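Local structure of protein Pcdhgc3 (Mus musculus, 4ZI8) at residues Val59-Trp71 with Phe77-Gly89. The protein probably mediates calcium-dependent cell adhesion through extracellular cadherin repeats, the first three of which make up this chain, and may help specify neuronal connections. Numbering follows the deposited sequence. Where two conformers were deposited one is given.
Sequences VSGASRRFFEVNW and FVNDRLDREELCG. With CA (calcium ion), chain P; CA (calcium ion), chain O.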
ATOM      1  N   VAL B  59     -30.220 -45.173  29.623  1.00 21.50           N
ATOM      2  CA  VAL B  59     -30.103 -45.898  28.373  1.00 22.00           C
ATOM      3  C   VAL B  59     -28.764 -45.562  27.715  1.00 27.47           C
ATOM      4  O   VAL B  59     -28.399 -44.402  27.596  1.00 27.41           O
ATOM      5  CB  VAL B  59     -31.267 -45.563  27.437  1.00 27.63           C
ATOM      6  CG1 VAL B  59     -31.009 -46.049  25.991  1.00 24.76           C
ATOM      7  CG2 VAL B  59     -32.581 -46.160  28.002  1.00 24.60           C
ATOM      8  N   SER B  60     -28.031 -46.605  27.325  1.00 32.41           N
ATOM      9  CA  SER B  60     -26.684 -46.472  26.780  1.00 34.80           C
ATOM     10  C   SER B  60     -26.725 -46.464  25.237  1.00 35.79           C
ATOM     11  O   SER B  60     -27.037 -47.482  24.609  1.00 36.59           O
ATOM     12  CB  SER B  60     -25.800 -47.606  27.307  1.00 31.38           C
ATOM     13  OG  SER B  60     -24.793 -47.904  26.370  1.00 35.93           O
ATOM     14  N   GLY B  61     -26.476 -45.304  24.635  1.00 33.19           N
ATOM     15  CA  GLY B  61     -26.480 -45.194  23.188  1.00 29.09           C
ATOM     16  C   GLY B  61     -25.057 -45.070  22.702  1.00 33.17           C
ATOM     17  O   GLY B  61     -24.131 -45.409  23.415  1.00 31.94           O
ATOM     18  N   ALA B  62     -24.867 -44.564  21.496  1.00 35.55           N
ATOM     19  CA  ALA B  62     -23.518 -44.426  20.977  1.00 35.98           C
ATOM     20  C   ALA B  62     -22.792 -43.246  21.616  1.00 32.57           C
ATOM     21  O   ALA B  62     -21.571 -43.211  21.647  1.00 35.30           O
ATOM     22  CB  ALA B  62     -23.547 -44.274  19.471  1.00 41.43           C
ATOM     23  N   SER B  63     -23.537 -42.284  22.140  1.00 30.59           N
ATOM     24  CA  SER B  63     -22.901 -41.114  22.700  1.00 36.72           C
ATOM     25  C   SER B  63     -22.357 -41.383  24.103  1.00 30.72           C
ATOM     26  O   SER B  63     -22.700 -42.371  24.731  1.00 29.47           O
ATOM     27  CB  SER B  63     -23.881 -39.945  22.720  1.00 43.20           C
ATOM     28  OG  SER B  63     -24.789 -40.098  23.779  1.00 49.09           O
ATOM     29  N   ARG B  64     -21.484 -40.500  24.574  1.00 26.16           N
ATOM     30  CA  ARG B  64     -20.815 -40.683  25.850  1.00 25.05           C
ATOM     31  C   ARG B  64     -21.796 -40.731  27.005  1.00 26.02           C
ATOM     32  O   ARG B  64     -22.834 -40.052  26.996  1.00 24.72           O
ATOM     33  CB  ARG B  64     -19.833 -39.553  26.099  1.00 25.75           C
ATOM     34  CG  ARG B  64     -18.711 -39.451  25.095  1.00 30.50           C
ATOM     35  CD  ARG B  64     -17.873 -38.263  25.446  1.00 27.48           C
ATOM     36  NE  ARG B  64     -17.056 -37.886  24.315  1.00 33.92           N
ATOM     37  CZ  ARG B  64     -16.422 -36.731  24.221  1.00 31.03           C
ATOM     38  NH1 ARG B  64     -16.519 -35.852  25.205  1.00 28.63           N
ATOM     39  NH2 ARG B  64     -15.702 -36.475  23.139  1.00 32.10           N
ATOM     40  N   ARG B  65     -21.464 -41.497  28.031  1.00 27.40           N
ATOM     41  CA  ARG B  65     -22.331 -41.541  29.199  1.00 26.26           C
ATOM     42  C   ARG B  65     -22.079 -40.353  30.115  1.00 22.41           C
ATOM     43  O   ARG B  65     -21.366 -40.441  31.124  1.00 23.50           O
ATOM     44  CB  ARG B  65     -22.137 -42.858  29.936  1.00 30.78           C
ATOM     45  CG  ARG B  65     -22.346 -44.041  29.016  1.00 35.23           C
ATOM     46  CD  ARG B  65     -22.924 -45.244  29.768  1.00 34.31           C
ATOM     47  NE  ARG B  65     -21.975 -45.763  30.742  1.00 31.09           N
ATOM     48  CZ  ARG B  65     -21.073 -46.701  30.466  1.00 35.60           C
ATOM     49  NH1 ARG B  65     -21.004 -47.212  29.239  1.00 40.39           N
ATOM     50  NH2 ARG B  65     -20.238 -47.138  31.408  1.00 33.70           N
ATOM     51  N   PHE B  66     -22.692 -39.241  29.762  1.00 22.20           N
ATOM     52  CA  PHE B  66     -22.460 -37.980  30.469  1.00 20.05           C
ATOM     53  C   PHE B  66     -23.060 -38.009  31.865  1.00 23.18           C
ATOM     54  O   PHE B  66     -22.579 -37.336  32.779  1.00 23.66           O
ATOM     55  CB  PHE B  66     -23.061 -36.826  29.676  1.00 19.86           C
ATOM     56  CG  PHE B  66     -22.354 -36.551  28.367  1.00 22.64           C
ATOM     57  CD1 PHE B  66     -21.040 -36.085  28.359  1.00 25.85           C
ATOM     58  CD2 PHE B  66     -23.010 -36.736  27.156  1.00 22.34           C
ATOM     59  CE1 PHE B  66     -20.393 -35.799  27.141  1.00 23.87           C
ATOM     60  CE2 PHE B  66     -22.385 -36.470  25.953  1.00 22.62           C
ATOM     61  CZ  PHE B  66     -21.062 -35.994  25.943  1.00 21.65           C
ATOM     62  N   PHE B  67     -24.123 -38.796  32.006  1.00 21.29           N
ATOM     63  CA  PHE B  67     -24.857 -38.912  33.261  1.00 22.77           C
ATOM     64  C   PHE B  67     -25.096 -40.354  33.599  1.00 24.77           C
ATOM     65  O   PHE B  67     -25.259 -41.197  32.719  1.00 26.41           O
ATOM     66  CB  PHE B  67     -26.191 -38.193  33.173  1.00 22.41           C
ATOM     67  CG  PHE B  67     -26.053 -36.768  32.827  1.00 22.05           C
ATOM     68  CD1 PHE B  67     -25.749 -35.834  33.799  1.00 22.62           C
ATOM     69  CD2 PHE B  67     -26.169 -36.359  31.517  1.00 21.73           C
ATOM     70  CE1 PHE B  67     -25.599 -34.484  33.447  1.00 25.08           C
ATOM     71  CE2 PHE B  67     -26.013 -35.015  31.156  1.00 20.32           C
ATOM     72  CZ  PHE B  67     -25.722 -34.090  32.115  1.00 20.99           C
ATOM     73  N   GLU B  68     -25.108 -40.642  34.881  1.00 25.36           N
ATOM     74  CA  GLU B  68     -25.495 -41.964  35.340  1.00 26.75           C
ATOM     75  C   GLU B  68     -26.488 -41.757  36.468  1.00 28.43           C
ATOM     76  O   GLU B  68     -26.566 -40.655  37.007  1.00 26.45           O
ATOM     77  CB  GLU B  68     -24.280 -42.758  35.801  1.00 26.50           C
ATOM     78  CG  GLU B  68     -23.417 -43.271  34.649  1.00 33.19           C
ATOM     79  CD  GLU B  68     -23.996 -44.499  33.928  1.00 42.74           C
ATOM     80  OE1 GLU B  68     -25.172 -44.867  34.174  1.00 45.85           O
ATOM     81  OE2 GLU B  68     -23.257 -45.111  33.122  1.00 43.82           O
ATOM     82  N   VAL B  69     -27.251 -42.798  36.809  1.00 27.64           N
ATOM     83  CA  VAL B  69     -28.202 -42.736  37.910  0.50 26.32           C
ATOM     84  C   VAL B  69     -27.873 -43.842  38.897  1.00 27.80           C
ATOM     85  O   VAL B  69     -27.561 -44.944  38.491  1.00 29.98           O
ATOM     86  CB  VAL B  69     -29.659 -42.870  37.404  0.50 29.88           C
ATOM     87  CG1 VAL B  69     -30.642 -42.831  38.565  0.50 28.21           C
ATOM     88  CG2 VAL B  69     -29.971 -41.756  36.412  0.50 32.08           C
ATOM     89  N   ASN B  70     -27.905 -43.527  40.185  1.00 28.64           N
ATOM     90  CA  ASN B  70     -27.746 -44.502  41.251  1.00 37.10           C
ATOM     91  C   ASN B  70     -29.032 -45.348  41.343  1.00 37.42           C
ATOM     92  O   ASN B  70     -30.082 -44.831  41.731  1.00 37.63           O
ATOM     93  CB  ASN B  70     -27.457 -43.757  42.557  1.00 42.34           C
ATOM     94  CG  ASN B  70     -27.222 -44.672  43.728  1.00 47.63           C
ATOM     95  OD1 ASN B  70     -27.669 -45.819  43.761  1.00 51.63           O
ATOM     96  ND2 ASN B  70     -26.534 -44.147  44.732  1.00 47.51           N
ATOM     97  N   TRP B  71     -28.964 -46.635  40.983  1.00 37.29           N
ATOM     98  CA  TRP B  71     -30.184 -47.432  40.843  1.00 36.16           C
ATOM     99  C   TRP B  71     -30.898 -47.633  42.186  1.00 37.59           C
ATOM    100  O   TRP B  71     -32.083 -47.956  42.211  1.00 37.33           O
ATOM    101  CB  TRP B  71     -29.881 -48.787  40.196  1.00 39.34           C
ATOM    102  CG  TRP B  71     -28.947 -49.627  40.982  1.00 46.42           C
ATOM    103  CD1 TRP B  71     -27.588 -49.662  40.878  1.00 48.75           C
ATOM    104  CD2 TRP B  71     -29.297 -50.564  42.007  1.00 53.49           C
ATOM    105  NE1 TRP B  71     -27.070 -50.561  41.776  1.00 52.41           N
ATOM    106  CE2 TRP B  71     -28.099 -51.129  42.482  1.00 56.99           C
ATOM    107  CE3 TRP B  71     -30.510 -50.976  42.571  1.00 59.88           C
ATOM    108  CZ2 TRP B  71     -28.075 -52.091  43.498  1.00 65.77           C
ATOM    109  CZ3 TRP B  71     -30.490 -51.935  43.583  1.00 68.34           C
ATOM    110  CH2 TRP B  71     -29.279 -52.482  44.034  1.00 69.85           C
ATOM    111  N   PHE B  77     -26.264 -38.154  38.389  1.00 23.73           N
ATOM    112  CA  PHE B  77     -25.052 -37.388  38.617  1.00 25.45           C
ATOM    113  C   PHE B  77     -24.204 -37.325  37.371  1.00 23.38           C
ATOM    114  O   PHE B  77     -24.394 -38.107  36.455  1.00 20.16           O
ATOM    115  CB  PHE B  77     -24.237 -37.986  39.762  1.00 28.53           C
ATOM    116  CG  PHE B  77     -23.918 -39.434  39.585  1.00 33.68           C
ATOM    117  CD1 PHE B  77     -22.770 -39.825  38.908  1.00 32.13           C
ATOM    118  CD2 PHE B  77     -24.753 -40.412  40.112  1.00 34.12           C
ATOM    119  CE1 PHE B  77     -22.466 -41.148  38.729  1.00 33.43           C
ATOM    120  CE2 PHE B  77     -24.448 -41.751  39.952  1.00 34.32           C
ATOM    121  CZ  PHE B  77     -23.302 -42.120  39.259  1.00 34.96           C
ATOM    122  N   VAL B  78     -23.264 -36.383  37.361  1.00 25.03           N
ATOM    123  CA  VAL B  78     -22.372 -36.173  36.215  1.00 25.71           C
ATOM    124  C   VAL B  78     -21.385 -37.325  36.143  1.00 23.89           C
ATOM    125  O   VAL B  78     -20.722 -37.631  37.122  1.00 27.70           O
ATOM    126  CB  VAL B  78     -21.634 -34.821  36.327  1.00 25.34           C
ATOM    127  CG1 VAL B  78     -20.507 -34.711  35.289  1.00 24.26           C
ATOM    128  CG2 VAL B  78     -22.647 -33.683  36.165  1.00 22.76           C
ATOM    129  N   ASN B  79     -21.306 -37.989  34.996  1.00 23.31           N
ATOM    130  CA  ASN B  79     -20.446 -39.171  34.908  1.00 26.02           C
ATOM    131  C   ASN B  79     -19.263 -38.998  33.935  1.00 23.96           C
ATOM    132  O   ASN B  79     -18.355 -39.801  33.909  1.00 25.05           O
ATOM    133  CB  ASN B  79     -21.306 -40.382  34.504  1.00 27.23           C
ATOM    134  CG  ASN B  79     -20.508 -41.669  34.395  1.00 25.31           C
ATOM    135  OD1 ASN B  79     -19.924 -42.134  35.367  1.00 29.75           O
ATOM    136  ND2 ASN B  79     -20.496 -42.256  33.212  1.00 22.13           N
ATOM    137  N   ASP B  80     -19.274 -37.940  33.144  1.00 25.85           N
ATOM    138  CA  ASP B  80     -18.164 -37.671  32.225  1.00 26.59           C
ATOM    139  C   ASP B  80     -18.095 -36.156  32.009  1.00 27.34           C
ATOM    140  O   ASP B  80     -19.042 -35.422  32.359  1.00 21.75           O
ATOM    141  CB  ASP B  80     -18.378 -38.417  30.899  1.00 24.16           C
ATOM    142  CG  ASP B  80     -17.097 -38.590  30.073  1.00 31.35           C
ATOM    143  OD1 ASP B  80     -16.036 -37.999  30.387  1.00 36.19           O
ATOM    144  OD2 ASP B  80     -17.165 -39.320  29.066  1.00 33.26           O
ATOM    145  N   ARG B  81     -16.999 -35.689  31.418  1.00 26.59           N
ATOM    146  CA  ARG B  81     -16.825 -34.264  31.200  1.00 22.53           C
ATOM    147  C   ARG B  81     -17.894 -33.702  30.283  1.00 21.12           C
ATOM    148  O   ARG B  81     -18.152 -34.224  29.193  1.00 22.85           O
ATOM    149  CB  ARG B  81     -15.456 -33.980  30.624  1.00 24.57           C
ATOM    150  CG  ARG B  81     -15.299 -32.544  30.216  1.00 23.24           C
ATOM    151  CD  ARG B  81     -13.840 -32.194  29.920  1.00 25.09           C
ATOM    152  NE  ARG B  81     -13.718 -30.765  29.628  1.00 24.41           N
ATOM    153  CZ  ARG B  81     -12.795 -30.234  28.835  1.00 24.95           C
ATOM    154  NH1 ARG B  81     -11.888 -31.000  28.258  1.00 22.21           N
ATOM    155  NH2 ARG B  81     -12.780 -28.920  28.634  1.00 22.69           N
ATOM    156  N   LEU B  82     -18.525 -32.630  30.735  1.00 23.37           N
ATOM    157  CA  LEU B  82     -19.522 -31.913  29.947  1.00 21.96           C
ATOM    158  C   LEU B  82     -18.905 -30.583  29.564  1.00 25.18           C
ATOM    159  O   LEU B  82     -18.945 -29.636  30.356  1.00 26.18           O
ATOM    160  CB  LEU B  82     -20.816 -31.693  30.736  1.00 19.62           C
ATOM    161  CG  LEU B  82     -21.642 -32.960  30.990  1.00 23.66           C
ATOM    162  CD1 LEU B  82     -22.418 -32.806  32.291  1.00 28.78           C
ATOM    163  CD2 LEU B  82     -22.587 -33.140  29.831  1.00 19.69           C
ATOM    164  N   ASP B  83     -18.291 -30.538  28.384  1.00 20.30           N
ATOM    165  CA  ASP B  83     -17.680 -29.317  27.869  1.00 20.21           C
ATOM    166  C   ASP B  83     -18.637 -28.731  26.874  1.00 20.76           C
ATOM    167  O   ASP B  83     -18.788 -29.264  25.763  1.00 20.51           O
ATOM    168  CB  ASP B  83     -16.327 -29.622  27.225  1.00 21.05           C
ATOM    169  CG  ASP B  83     -15.747 -28.442  26.484  1.00 21.81           C
ATOM    170  OD1 ASP B  83     -16.082 -27.269  26.781  1.00 22.11           O
ATOM    171  OD2 ASP B  83     -14.915 -28.711  25.599  1.00 26.93           O
ATOM    172  N   ARG B  84     -19.330 -27.673  27.287  1.00 19.62           N
ATOM    173  CA  ARG B  84     -20.313 -27.034  26.431  1.00 18.21           C
ATOM    174  C   ARG B  84     -19.674 -26.649  25.082  1.00 16.89           C
ATOM    175  O   ARG B  84     -20.341 -26.714  24.059  1.00 18.36           O
ATOM    176  CB  ARG B  84     -20.932 -25.803  27.135  1.00 19.29           C
ATOM    177  CG  ARG B  84     -22.223 -25.237  26.492  1.00 21.66           C
ATOM    178  CD  ARG B  84     -22.277 -23.710  26.578  1.00 22.95           C
ATOM    179  NE  ARG B  84     -21.150 -23.127  25.860  1.00 25.45           N
ATOM    180  CZ  ARG B  84     -21.086 -23.017  24.539  1.00 22.53           C
ATOM    181  NH1 ARG B  84     -22.102 -23.397  23.779  1.00 24.03           N
ATOM    182  NH2 ARG B  84     -20.008 -22.522  23.978  1.00 24.90           N
ATOM    183  N   GLU B  85     -18.390 -26.277  25.058  1.00 20.81           N
ATOM    184  CA  GLU B  85     -17.801 -25.841  23.799  1.00 21.30           C
ATOM    185  C   GLU B  85     -17.780 -26.984  22.797  1.00 23.65           C
ATOM    186  O   GLU B  85     -18.099 -26.787  21.620  1.00 28.57           O
ATOM    187  CB  GLU B  85     -16.378 -25.265  24.004  1.00 21.85           C
ATOM    188  CG  GLU B  85     -16.392 -23.806  24.463  1.00 19.89           C
ATOM    189  CD  GLU B  85     -16.914 -23.649  25.890  1.00 22.17           C
ATOM    190  OE1 GLU B  85     -16.394 -24.321  26.794  1.00 22.19           O
ATOM    191  OE2 GLU B  85     -17.837 -22.849  26.132  1.00 22.26           O
ATOM    192  N   GLU B  86     -17.408 -28.171  23.256  1.00 20.64           N
ATOM    193  CA  GLU B  86     -17.409 -29.361  22.414  1.00 21.91           C
ATOM    194  C   GLU B  86     -18.808 -29.794  22.036  1.00 24.27           C
ATOM    195  O   GLU B  86     -19.051 -30.244  20.919  1.00 25.76           O
ATOM    196  CB  GLU B  86     -16.731 -30.524  23.119  1.00 25.50           C
ATOM    197  CG  GLU B  86     -16.571 -31.742  22.222  1.00 30.94           C
ATOM    198  CD  GLU B  86     -16.078 -32.946  22.996  1.00 38.26           C
ATOM    199  OE1 GLU B  86     -16.234 -32.974  24.235  1.00 40.69           O
ATOM    200  OE2 GLU B  86     -15.527 -33.862  22.374  1.00 42.89           O
ATOM    201  N   LEU B  87     -19.723 -29.684  22.982  1.00 22.18           N
ATOM    202  CA  LEU B  87     -21.070 -30.220  22.789  1.00 25.63           C
ATOM    203  C   LEU B  87     -21.828 -29.422  21.757  1.00 25.90           C
ATOM    204  O   LEU B  87     -22.482 -29.994  20.865  1.00 24.02           O
ATOM    205  CB  LEU B  87     -21.833 -30.209  24.108  1.00 22.91           C
ATOM    206  CG  LEU B  87     -21.468 -31.317  25.104  1.00 26.57           C
ATOM    207  CD1 LEU B  87     -22.038 -31.043  26.491  1.00 22.43           C
ATOM    208  CD2 LEU B  87     -22.046 -32.592  24.583  1.00 29.79           C
ATOM    209  N   CYS B  88     -21.718 -28.097  21.875  1.00 21.82           N
ATOM    210  CA  CYS B  88     -22.682 -27.212  21.244  1.00 23.52           C
ATOM    211  C   CYS B  88     -22.043 -26.001  20.564  1.00 22.85           C
ATOM    212  O   CYS B  88     -22.757 -25.122  20.082  1.00 23.76           O
ATOM    213  CB  CYS B  88     -23.711 -26.742  22.282  1.00 23.08           C
ATOM    214  SG  CYS B  88     -24.749 -28.075  22.950  1.00 27.76           S
ATOM    215  N   GLY B  89     -20.715 -25.973  20.484  1.00 25.15           N
ATOM    216  CA  GLY B  89     -20.007 -24.901  19.809  1.00 21.14           C
ATOM    217  C   GLY B  89     -20.497 -23.524  20.197  1.00 22.85           C
ATOM    218  O   GLY B  89     -20.553 -23.200  21.375  1.00 25.67           O
TER
HETATM  219 CA    CA P 403     -15.789 -25.778  28.407  1.00 20.46          CA
HETATM  220 CA    CA O 402     -17.479 -22.131  28.208  1.00 20.52          CA
HETATM  221  O   HOH W   1     -18.408 -42.174  28.558  1.00 39.54           O
HETATM  222  O   HOH W   2     -13.531 -25.565  27.588  1.00 19.78           O
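The Phe66 ring takes Arg81 O at its edge, 3.4 Å from CE1, and has CB of Arg64 over one face; methyl CD2 of Leu82 and, at CZ, CD2 of Leu87 close on it obliquely. Leu82 divides its methyls between two rings: its CD1 sits 3.5 Å from CZ of Phe67, a ring that also packs on Ile27 and Val113. At Phe77 a chi1 of 54°, with CG between backbone N and carbonyl carbon, turns the ring across the neighbouring strand; Glu68 O lies over one face and Glu68 CB touches CZ. Backbone bonds Glu68 N to Phe77 O and Phe77 N to Glu68 O make these two the hydrogen-bonded pair of a β-hairpin, strands 67-69 and 75-78, in the first cadherin repeat. Past the strands, Asn79 N donates to Phe66 O (2.6 Å, 172°) from above the carbonyl plane. Asn79 ND2 reaches Arg65 O at 2.9 Å, OD1 is hydrogen-bonded to Arg33, and Glu68 CG lies against the amide. With an alanine here, Arg65 O would probably lose this donor, Arg33 its acceptor and the Glu68 chain its amide neighbour. Arg64, extended, grips Glu86 end-on, NH2 to OE2 at 2.7 Å and NH1 to OE1 at 3.1 Å, guanidinium and carboxylate planes 54° apart. This ties the loop to helix 84-88, whose N-cap Asp83 binds one interrepeat calcium ion with Glu29, Glu30 and Asp120, while Glu85 bridges it to a second.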